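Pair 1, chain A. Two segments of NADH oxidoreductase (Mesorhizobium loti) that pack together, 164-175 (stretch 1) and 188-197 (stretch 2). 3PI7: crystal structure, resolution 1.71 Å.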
# COMPACT_ATOMS: atom_id res chain seq x y z
N GLY A 164 -13.12 5.95 -11.75
CA GLY A 164 -14.46 5.86 -12.32
C GLY A 164 -15.62 5.59 -11.39
O GLY A 164 -16.78 5.73 -11.81
N GLU A 165 -15.35 5.26 -10.12
CA GLU A 165 -16.40 5.04 -9.13
C GLU A 165 -16.91 6.40 -8.63
O GLU A 165 -16.10 7.27 -8.35
CB GLU A 165 -15.84 4.19 -7.98
CG GLU A 165 -16.92 3.52 -7.17
CD GLU A 165 -17.90 2.67 -7.96
OE1 GLU A 165 -17.47 1.82 -8.77
OE2 GLU A 165 -19.12 2.90 -7.80
N LYS A 166 -18.25 6.62 -8.61
CA LYS A 166 -18.76 7.92 -8.22
C LYS A 166 -18.44 8.25 -6.76
O LYS A 166 -18.02 9.38 -6.47
CB LYS A 166 -20.28 8.04 -8.50
CG LYS A 166 -20.59 8.12 -10.00
CD LYS A 166 -19.94 9.34 -10.73
CE LYS A 166 -20.03 9.25 -12.24
NZ LYS A 166 -19.63 10.51 -12.90
N ALA A 167 -18.53 7.27 -5.85
CA ALA A 167 -18.22 7.54 -4.45
C ALA A 167 -16.75 7.45 -4.16
O ALA A 167 -16.07 6.60 -4.70
CB ALA A 167 -18.96 6.57 -3.55
N PHE A 168 -16.26 8.31 -3.26
CA PHE A 168 -14.87 8.26 -2.82
C PHE A 168 -14.83 8.79 -1.39
O PHE A 168 -15.81 9.37 -0.93
CB PHE A 168 -13.95 9.02 -3.78
CG PHE A 168 -14.15 10.50 -3.79
CD1 PHE A 168 -15.22 11.08 -4.49
CD2 PHE A 168 -13.32 11.34 -3.04
CE1 PHE A 168 -15.38 12.46 -4.52
CE2 PHE A 168 -13.50 12.72 -3.06
CZ PHE A 168 -14.56 13.27 -3.75
N VAL A 169 -13.76 8.48 -0.68
CA VAL A 169 -13.70 8.83 0.75
C VAL A 169 -12.57 9.80 1.03
O VAL A 169 -11.49 9.69 0.45
CB VAL A 169 -13.56 7.54 1.64
CG1 VAL A 169 -13.64 7.86 3.13
CG2 VAL A 169 -14.60 6.50 1.27
N MSE A 170 -12.80 10.68 2.02
CA MSE A 170 -11.77 11.62 2.46
C MSE A 170 -11.84 11.81 3.95
O MSE A 170 -12.93 12.03 4.49
CB MSE A 170 -11.92 12.99 1.79
CG MSE A 170 -11.57 12.94 0.33
SE MSE A 170 -11.48 14.67 -0.45
CE MSE A 170 -13.37 15.13 -0.34
N THR A 171 -10.70 11.72 4.63
CA THR A 171 -10.63 12.11 6.04
C THR A 171 -10.33 13.62 6.10
O THR A 171 -9.90 14.21 5.09
CB THR A 171 -9.60 11.33 6.81
OG1 THR A 171 -8.39 11.29 6.06
CG2 THR A 171 -10.05 9.96 7.16
N ALA A 172 -10.52 14.27 7.27
CA ALA A 172 -10.32 15.72 7.47
C ALA A 172 -11.21 16.47 6.50
O ALA A 172 -10.76 17.32 5.75
CB ALA A 172 -8.85 16.11 7.27
N GLY A 173 -12.47 16.06 6.46
CA GLY A 173 -13.46 16.60 5.55
C GLY A 173 -13.62 18.11 5.54
O GLY A 173 -13.94 18.69 4.50
N ALA A 174 -13.37 18.76 6.66
CA ALA A 174 -13.57 20.20 6.72
C ALA A 174 -12.36 21.02 6.27
O ALA A 174 -12.43 22.26 6.30
CB ALA A 174 -13.97 20.60 8.12
N SER A 175 -11.26 20.37 5.87
CA SER A 175 -10.06 21.09 5.46
C SER A 175 -10.30 21.85 4.15
O SER A 175 -11.17 21.46 3.39
CB SER A 175 -8.89 20.12 5.31
OG SER A 175 -9.05 19.30 4.17
N GLU A 188 -19.08 17.17 -11.26
CA GLU A 188 -18.99 15.99 -12.11
C GLU A 188 -19.89 14.84 -11.67
O GLU A 188 -19.80 13.76 -12.25
CB GLU A 188 -17.54 15.51 -12.18
CG GLU A 188 -16.58 16.55 -12.71
CD GLU A 188 -15.98 16.27 -14.07
OE1 GLU A 188 -16.70 15.77 -14.96
OE2 GLU A 188 -14.78 16.60 -14.26
N GLY A 189 -20.71 15.06 -10.64
CA GLY A 189 -21.62 14.04 -10.13
C GLY A 189 -20.98 12.97 -9.26
O GLY A 189 -21.52 11.87 -9.11
N PHE A 190 -19.78 13.26 -8.71
CA PHE A 190 -19.13 12.32 -7.81
C PHE A 190 -19.72 12.53 -6.40
O PHE A 190 -20.37 13.55 -6.14
CB PHE A 190 -17.61 12.45 -7.84
CG PHE A 190 -17.03 11.82 -9.09
CD1 PHE A 190 -17.05 12.51 -10.30
CD2 PHE A 190 -16.41 10.58 -9.04
CE1 PHE A 190 -16.53 11.93 -11.46
CE2 PHE A 190 -15.89 10.00 -10.20
CZ PHE A 190 -15.92 10.69 -11.40
N ARG A 191 -19.54 11.54 -5.53
CA ARG A 191 -20.19 11.48 -4.23
C ARG A 191 -19.18 11.35 -3.11
O ARG A 191 -18.81 10.26 -2.72
CB ARG A 191 -21.15 10.30 -4.22
CG ARG A 191 -22.30 10.51 -5.18
CD ARG A 191 -23.14 9.26 -5.33
NE ARG A 191 -23.83 8.89 -4.09
CZ ARG A 191 -25.02 9.37 -3.73
NH1 ARG A 191 -25.63 10.28 -4.48
NH2 ARG A 191 -25.59 8.96 -2.61
N PRO A 192 -18.80 12.49 -2.53
CA PRO A 192 -17.78 12.44 -1.48
C PRO A 192 -18.32 11.88 -0.18
O PRO A 192 -19.42 12.24 0.24
CB PRO A 192 -17.36 13.91 -1.31
CG PRO A 192 -17.85 14.59 -2.54
CD PRO A 192 -19.09 13.87 -2.93
N ILE A 193 -17.51 11.06 0.48
CA ILE A 193 -17.83 10.53 1.80
C ILE A 193 -16.76 11.12 2.66
O ILE A 193 -15.59 10.80 2.45
CB ILE A 193 -17.81 8.98 1.79
CG1 ILE A 193 -18.89 8.40 0.87
CG2 ILE A 193 -17.88 8.40 3.23
CD1 ILE A 193 -18.52 6.92 0.40
N VAL A 194 -17.11 11.99 3.62
CA VAL A 194 -16.04 12.61 4.38
C VAL A 194 -16.26 12.44 5.86
O VAL A 194 -17.39 12.32 6.30
CB VAL A 194 -15.84 14.12 4.01
CG1 VAL A 194 -15.64 14.30 2.50
CG2 VAL A 194 -16.98 14.99 4.51
N THR A 195 -15.18 12.45 6.61
CA THR A 195 -15.27 12.35 8.07
C THR A 195 -14.89 13.69 8.71
O THR A 195 -13.98 14.38 8.23
CB THR A 195 -14.41 11.22 8.63
OG1 THR A 195 -13.05 11.60 8.44
CG2 THR A 195 -14.71 9.84 7.99
N VAL A 196 -15.59 14.04 9.79
CA VAL A 196 -15.34 15.24 10.61
C VAL A 196 -15.25 14.87 12.09
O VAL A 196 -15.62 13.76 12.46
CB VAL A 196 -16.42 16.33 10.38
CG1 VAL A 196 -16.41 16.82 8.94
CG2 VAL A 196 -17.80 15.84 10.78
N ARG A 197 -14.85 15.82 12.96
CA ARG A 197 -14.79 15.65 14.42
C ARG A 197 -15.87 16.49 15.12
O ARG A 197 -16.06 16.36 16.33
CB ARG A 197 -13.41 16.07 14.95
CG ARG A 197 -12.29 15.15 14.49
CD ARG A 197 -10.91 15.63 14.90
O HOH W 1 -11.25 13.31 9.92

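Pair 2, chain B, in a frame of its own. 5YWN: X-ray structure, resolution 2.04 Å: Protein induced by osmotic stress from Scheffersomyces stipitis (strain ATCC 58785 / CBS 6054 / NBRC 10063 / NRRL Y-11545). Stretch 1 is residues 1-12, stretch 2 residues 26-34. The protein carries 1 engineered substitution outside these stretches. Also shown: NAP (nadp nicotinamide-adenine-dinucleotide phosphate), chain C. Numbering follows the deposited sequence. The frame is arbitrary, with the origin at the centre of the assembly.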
# COMPACT_ATOMS: atom_id res chain seq x y z
N MET B 1 -17.65 21.45 -12.73
CA MET B 1 -16.27 21.48 -12.30
C MET B 1 -15.68 20.11 -11.89
O MET B 1 -16.42 19.17 -11.63
CB MET B 1 -16.16 22.43 -11.13
CG MET B 1 -14.77 22.90 -10.82
SD MET B 1 -13.96 23.49 -12.30
CE MET B 1 -12.33 23.85 -11.63
N THR B 2 -14.35 20.06 -11.82
CA THR B 2 -13.55 18.91 -11.44
C THR B 2 -13.58 18.59 -9.95
O THR B 2 -13.65 19.45 -9.15
CB THR B 2 -12.10 19.20 -11.83
OG1 THR B 2 -12.04 19.43 -13.23
CG2 THR B 2 -11.20 18.09 -11.50
N THR B 3 -13.50 17.33 -9.61
CA THR B 3 -13.32 16.88 -8.27
C THR B 3 -11.84 16.79 -7.84
O THR B 3 -11.01 16.35 -8.57
CB THR B 3 -13.91 15.49 -8.14
OG1 THR B 3 -15.23 15.50 -8.62
CG2 THR B 3 -13.87 15.01 -6.75
N SER B 4 -11.57 17.16 -6.61
CA SER B 4 -10.26 17.04 -6.04
C SER B 4 -10.12 15.87 -5.06
O SER B 4 -10.94 15.65 -4.23
CB SER B 4 -9.85 18.33 -5.35
OG SER B 4 -9.34 19.21 -6.24
N VAL B 5 -9.04 15.15 -5.17
CA VAL B 5 -8.72 14.07 -4.29
C VAL B 5 -7.52 14.39 -3.40
O VAL B 5 -6.52 14.75 -3.87
CB VAL B 5 -8.49 12.77 -5.07
CG1 VAL B 5 -8.10 11.65 -4.16
CG2 VAL B 5 -9.65 12.41 -5.95
N PHE B 6 -7.66 14.21 -2.11
CA PHE B 6 -6.55 14.37 -1.19
C PHE B 6 -5.85 13.03 -0.92
O PHE B 6 -6.50 12.06 -0.64
CB PHE B 6 -6.99 15.00 0.11
CG PHE B 6 -5.88 15.56 0.91
CD1 PHE B 6 -4.98 14.76 1.52
CD2 PHE B 6 -5.72 16.92 1.01
CE1 PHE B 6 -3.96 15.29 2.24
CE2 PHE B 6 -4.70 17.46 1.70
CZ PHE B 6 -3.82 16.65 2.33
N VAL B 7 -4.54 13.01 -1.05
CA VAL B 7 -3.75 11.82 -0.80
C VAL B 7 -2.65 12.07 0.22
O VAL B 7 -1.71 12.75 -0.06
CB VAL B 7 -3.13 11.26 -2.09
CG1 VAL B 7 -2.31 10.03 -1.81
CG2 VAL B 7 -4.14 11.02 -3.18
N SER B 8 -2.77 11.50 1.39
CA SER B 8 -1.74 11.58 2.39
C SER B 8 -0.50 10.75 2.02
O SER B 8 -0.61 9.80 1.36
CB SER B 8 -2.27 11.20 3.76
OG SER B 8 -2.47 9.86 3.91
N GLY B 9 0.66 11.17 2.47
CA GLY B 9 1.89 10.51 2.10
C GLY B 9 2.15 10.38 0.61
O GLY B 9 2.37 9.33 0.13
N ALA B 10 2.09 11.48 -0.09
CA ALA B 10 2.19 11.50 -1.52
C ALA B 10 3.54 11.05 -2.12
O ALA B 10 3.61 10.76 -3.24
CB ALA B 10 1.82 12.85 -2.03
N THR B 11 4.58 11.07 -1.34
CA THR B 11 5.89 10.61 -1.73
C THR B 11 6.05 9.11 -1.99
O THR B 11 6.93 8.72 -2.66
CB THR B 11 6.99 11.07 -0.78
OG1 THR B 11 6.71 10.62 0.51
CG2 THR B 11 7.10 12.53 -0.77
N GLY B 12 5.20 8.31 -1.39
CA GLY B 12 5.32 6.88 -1.35
C GLY B 12 5.03 6.14 -2.65
O GLY B 12 4.53 6.70 -3.55
N GLY B 26 -8.89 12.31 -14.71
CA GLY B 26 -9.37 13.65 -14.65
C GLY B 26 -9.61 14.35 -13.33
O GLY B 26 -9.97 15.48 -13.30
N TYR B 27 -9.36 13.67 -12.23
CA TYR B 27 -9.34 14.30 -10.93
C TYR B 27 -8.16 15.21 -10.77
O TYR B 27 -7.17 15.04 -11.37
CB TYR B 27 -9.31 13.23 -9.84
CG TYR B 27 -10.50 12.35 -9.82
CD1 TYR B 27 -11.62 12.70 -9.14
CD2 TYR B 27 -10.49 11.18 -10.47
CE1 TYR B 27 -12.73 11.92 -9.13
CE2 TYR B 27 -11.59 10.39 -10.46
CZ TYR B 27 -12.70 10.77 -9.78
OH TYR B 27 -13.77 10.00 -9.76
N LYS B 28 -8.30 16.19 -9.94
CA LYS B 28 -7.21 16.87 -9.37
C LYS B 28 -6.76 16.18 -8.08
O LYS B 28 -7.50 15.48 -7.48
CB LYS B 28 -7.55 18.32 -9.13
CG LYS B 28 -7.37 19.20 -10.32
CD LYS B 28 -7.79 20.59 -9.95
CE LYS B 28 -7.54 21.62 -11.01
NZ LYS B 28 -8.78 22.00 -11.69
N VAL B 29 -5.54 16.44 -7.69
CA VAL B 29 -4.96 15.86 -6.53
C VAL B 29 -4.32 16.87 -5.61
O VAL B 29 -3.69 17.75 -6.02
CB VAL B 29 -3.94 14.74 -6.92
CG1 VAL B 29 -3.10 14.30 -5.75
CG2 VAL B 29 -4.64 13.57 -7.55
N VAL B 30 -4.47 16.65 -4.33
CA VAL B 30 -3.70 17.34 -3.34
C VAL B 30 -3.01 16.34 -2.47
O VAL B 30 -3.63 15.55 -1.84
CB VAL B 30 -4.63 18.22 -2.49
CG1 VAL B 30 -3.87 19.05 -1.49
CG2 VAL B 30 -5.56 19.05 -3.32
N GLY B 31 -1.71 16.40 -2.42
CA GLY B 31 -0.92 15.48 -1.68
C GLY B 31 -0.30 16.03 -0.43
O GLY B 31 0.13 17.12 -0.43
N SER B 32 -0.28 15.25 0.64
CA SER B 32 0.51 15.59 1.82
C SER B 32 1.96 15.08 1.77
O SER B 32 2.22 13.98 1.40
CB SER B 32 -0.15 15.24 3.14
OG SER B 32 -0.01 13.94 3.50
N VAL B 33 2.86 15.92 2.18
CA VAL B 33 4.26 15.61 2.22
C VAL B 33 4.90 16.09 3.51
O VAL B 33 4.45 17.01 4.07
CB VAL B 33 5.00 16.20 1.04
CG1 VAL B 33 4.58 15.60 -0.27
CG2 VAL B 33 4.94 17.71 1.03
N ARG B 34 5.96 15.46 3.94
CA ARG B 34 6.64 15.86 5.14
C ARG B 34 7.63 17.00 4.97
O ARG B 34 8.11 17.50 5.91
CB ARG B 34 7.26 14.68 5.90
CG ARG B 34 6.28 13.71 6.50
CD ARG B 34 6.88 12.87 7.60
NE ARG B 34 7.59 11.72 7.10
CZ ARG B 34 8.26 10.86 7.84
NH1 ARG B 34 8.87 9.87 7.26
NH2 ARG B 34 8.32 11.00 9.14
PA NAP C . 6.45 3.56 1.56
O1A NAP C . 6.80 3.47 0.10
O2A NAP C . 7.55 3.74 2.59
O5B NAP C . 5.38 4.75 1.75
C5B NAP C . 5.20 5.36 3.03
C4B NAP C . 4.98 6.86 2.85
O4B NAP C . 4.30 7.39 3.99
C3B NAP C . 6.30 7.61 2.71
O3B NAP C . 6.38 8.27 1.45
C2B NAP C . 6.34 8.61 3.85
O2B NAP C . 6.45 9.94 3.34
C1B NAP C . 5.05 8.43 4.63
N9A NAP C . 5.34 8.06 6.03
C8A NAP C . 5.94 6.92 6.43
N7A NAP C . 6.06 6.89 7.79
C5A NAP C . 5.54 8.03 8.27
C6A NAP C . 5.35 8.64 9.60
N6A NAP C . 5.75 8.01 10.73
N1A NAP C . 4.76 9.86 9.66
C2A NAP C . 4.35 10.51 8.56
N3A NAP C . 4.49 10.01 7.32
C4A NAP C . 5.07 8.80 7.11
O3 NAP C . 5.60 2.25 1.96
PN NAP C . 4.63 1.55 0.88
O1N NAP C . 5.13 0.15 0.64
O2N NAP C . 4.45 2.50 -0.28
O5D NAP C . 3.23 1.46 1.68
C5D NAP C . 2.17 2.37 1.38
C4D NAP C . 0.99 2.10 2.30
O4D NAP C . 0.31 0.91 1.90
C3D NAP C . 1.43 1.92 3.75
O3D NAP C . 0.88 2.95 4.58
C2D NAP C . 0.92 0.56 4.18
O2D NAP C . 0.05 0.67 5.31
C1D NAP C . 0.18 -0.02 2.98
N1N NAP C . 0.74 -1.32 2.61
C2N NAP C . 1.72 -1.39 1.71
C3N NAP C . 2.27 -2.61 1.35
C7N NAP C . 3.37 -2.68 0.33
O7N NAP C . 4.01 -3.71 0.21
N7N NAP C . 3.63 -1.60 -0.41
C4N NAP C . 1.79 -3.77 1.93
C5N NAP C . 0.76 -3.68 2.86
C6N NAP C . 0.25 -2.43 3.19
P2B NAP C . 7.89 10.61 3.10
O1X NAP C . 7.64 12.09 3.24
O2X NAP C . 8.76 10.02 4.19
O3X NAP C . 8.27 10.17 1.70
O HOH W 2 -13.03 15.52 -12.00
O HOH W 3 6.12 12.72 2.79

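Pairs 1 and 2 each align two neighbouring parallel β-strands, which superpose with an RMSD of 0.6 Å over the N, CA and C atoms of 14 central residues. The strands A:Ala167–A:Met170 and A:Arg191–A:Val196 run 21° apart; their counterparts in pair 2, the strand containing B:Ser4 to B:Val7 and the strand B:Lys28–B:Val33, run 23° apart. A:Ala167 lies beside A:Arg191 as B:Ser4 lies beside B:Lys28, and the register continues to A:Met170 with A:Val194 and B:Val7 with B:Gly31. Each second stretch enters its strand from a Schellman-terminated helix, through A:Gly189 and B:Gly26, both with positive phi.

The backbone ladder is the same in both. In pair 1, A:Ile193 N donates to A:Phe168 O (2.8 Å) and A:Met170 N to A:Ile193 O (2.8 Å); in pair 2, B:Val30 N donates to B:Val5 O (2.8 Å) and B:Val7 N to B:Val30 O (2.8 Å). Beyond the strands, a type I turn brings one more amide back to the second strand: A:Gly173 N to A:Thr195 O (2.9 Å), matched by B:Ala10 N to B:Ser32 O (2.9 Å).

Side chains fill this frame differently. On the face carrying A:Phe168, A:Met170, A:Pro192 and A:Val194, the A:Phe168 ring lies against the proline, with A:Pro192 CA over its face and A:Phe168 CZ 3.7 Å from A:Pro192 CG. The selenomethionine A:Met170 reaches A:Val194, CE to CG1 3.7 Å. On this face pair 2 has B:Val5, B:Val7 and B:Val29, with B:Val7 CG2 4.3 Å from B:Val29 CG1; B:Val5 CG2 also meets B:Tyr27 CD1 (3.8 Å), at the position of A:Phe190. On the other face the aromatic belongs to pair 2. B:Phe6 occupies the position of A:Val169 and sets CE2 3.7 Å from B:Val30 CG1, whereas A:Val169 CG2 and A:Ala167 CB each lie 4.0 Å from A:Ile193 CD1.

The glycine changes sides of the contact: it is in the turn in pair 1 and in the second strand in pair 2. In pair 1 it is A:Gly173, facing A:Val194; a CB on this glycine would clash with A:Val194 CG2 at 2.7 Å. In pair 2 the matching residue is B:Ala10, and the glycine is opposite: B:Gly31 CA lies 3.8 Å from B:Ala10 CB, and a CB on B:Gly31 would come within 2.7 Å of that methyl.

The hydroxyls of A:Thr195 and B:Ser32 meet the same stretch of turn by different routes. B:Ser32 OG accepts directly from B:Gly9 N (3.0 Å), while water 1 bridges A:Thr195 OG1 (2.9 Å) and A:Ala172 N (2.9 Å).

At the strand entrance, A:Lys166 lays its CD over the face of the A:Phe190 ring, 4.0 Å from the centroid, and its NZ makes a weak hydrogen bond to A:Glu188 O (3.3 Å). B:Thr3, at the same position, instead packs CB against B:Tyr27 CD1 (3.7 Å). At the far end of pair 2, B:Arg34 NH1 donates to NAP O2X (3.1 Å).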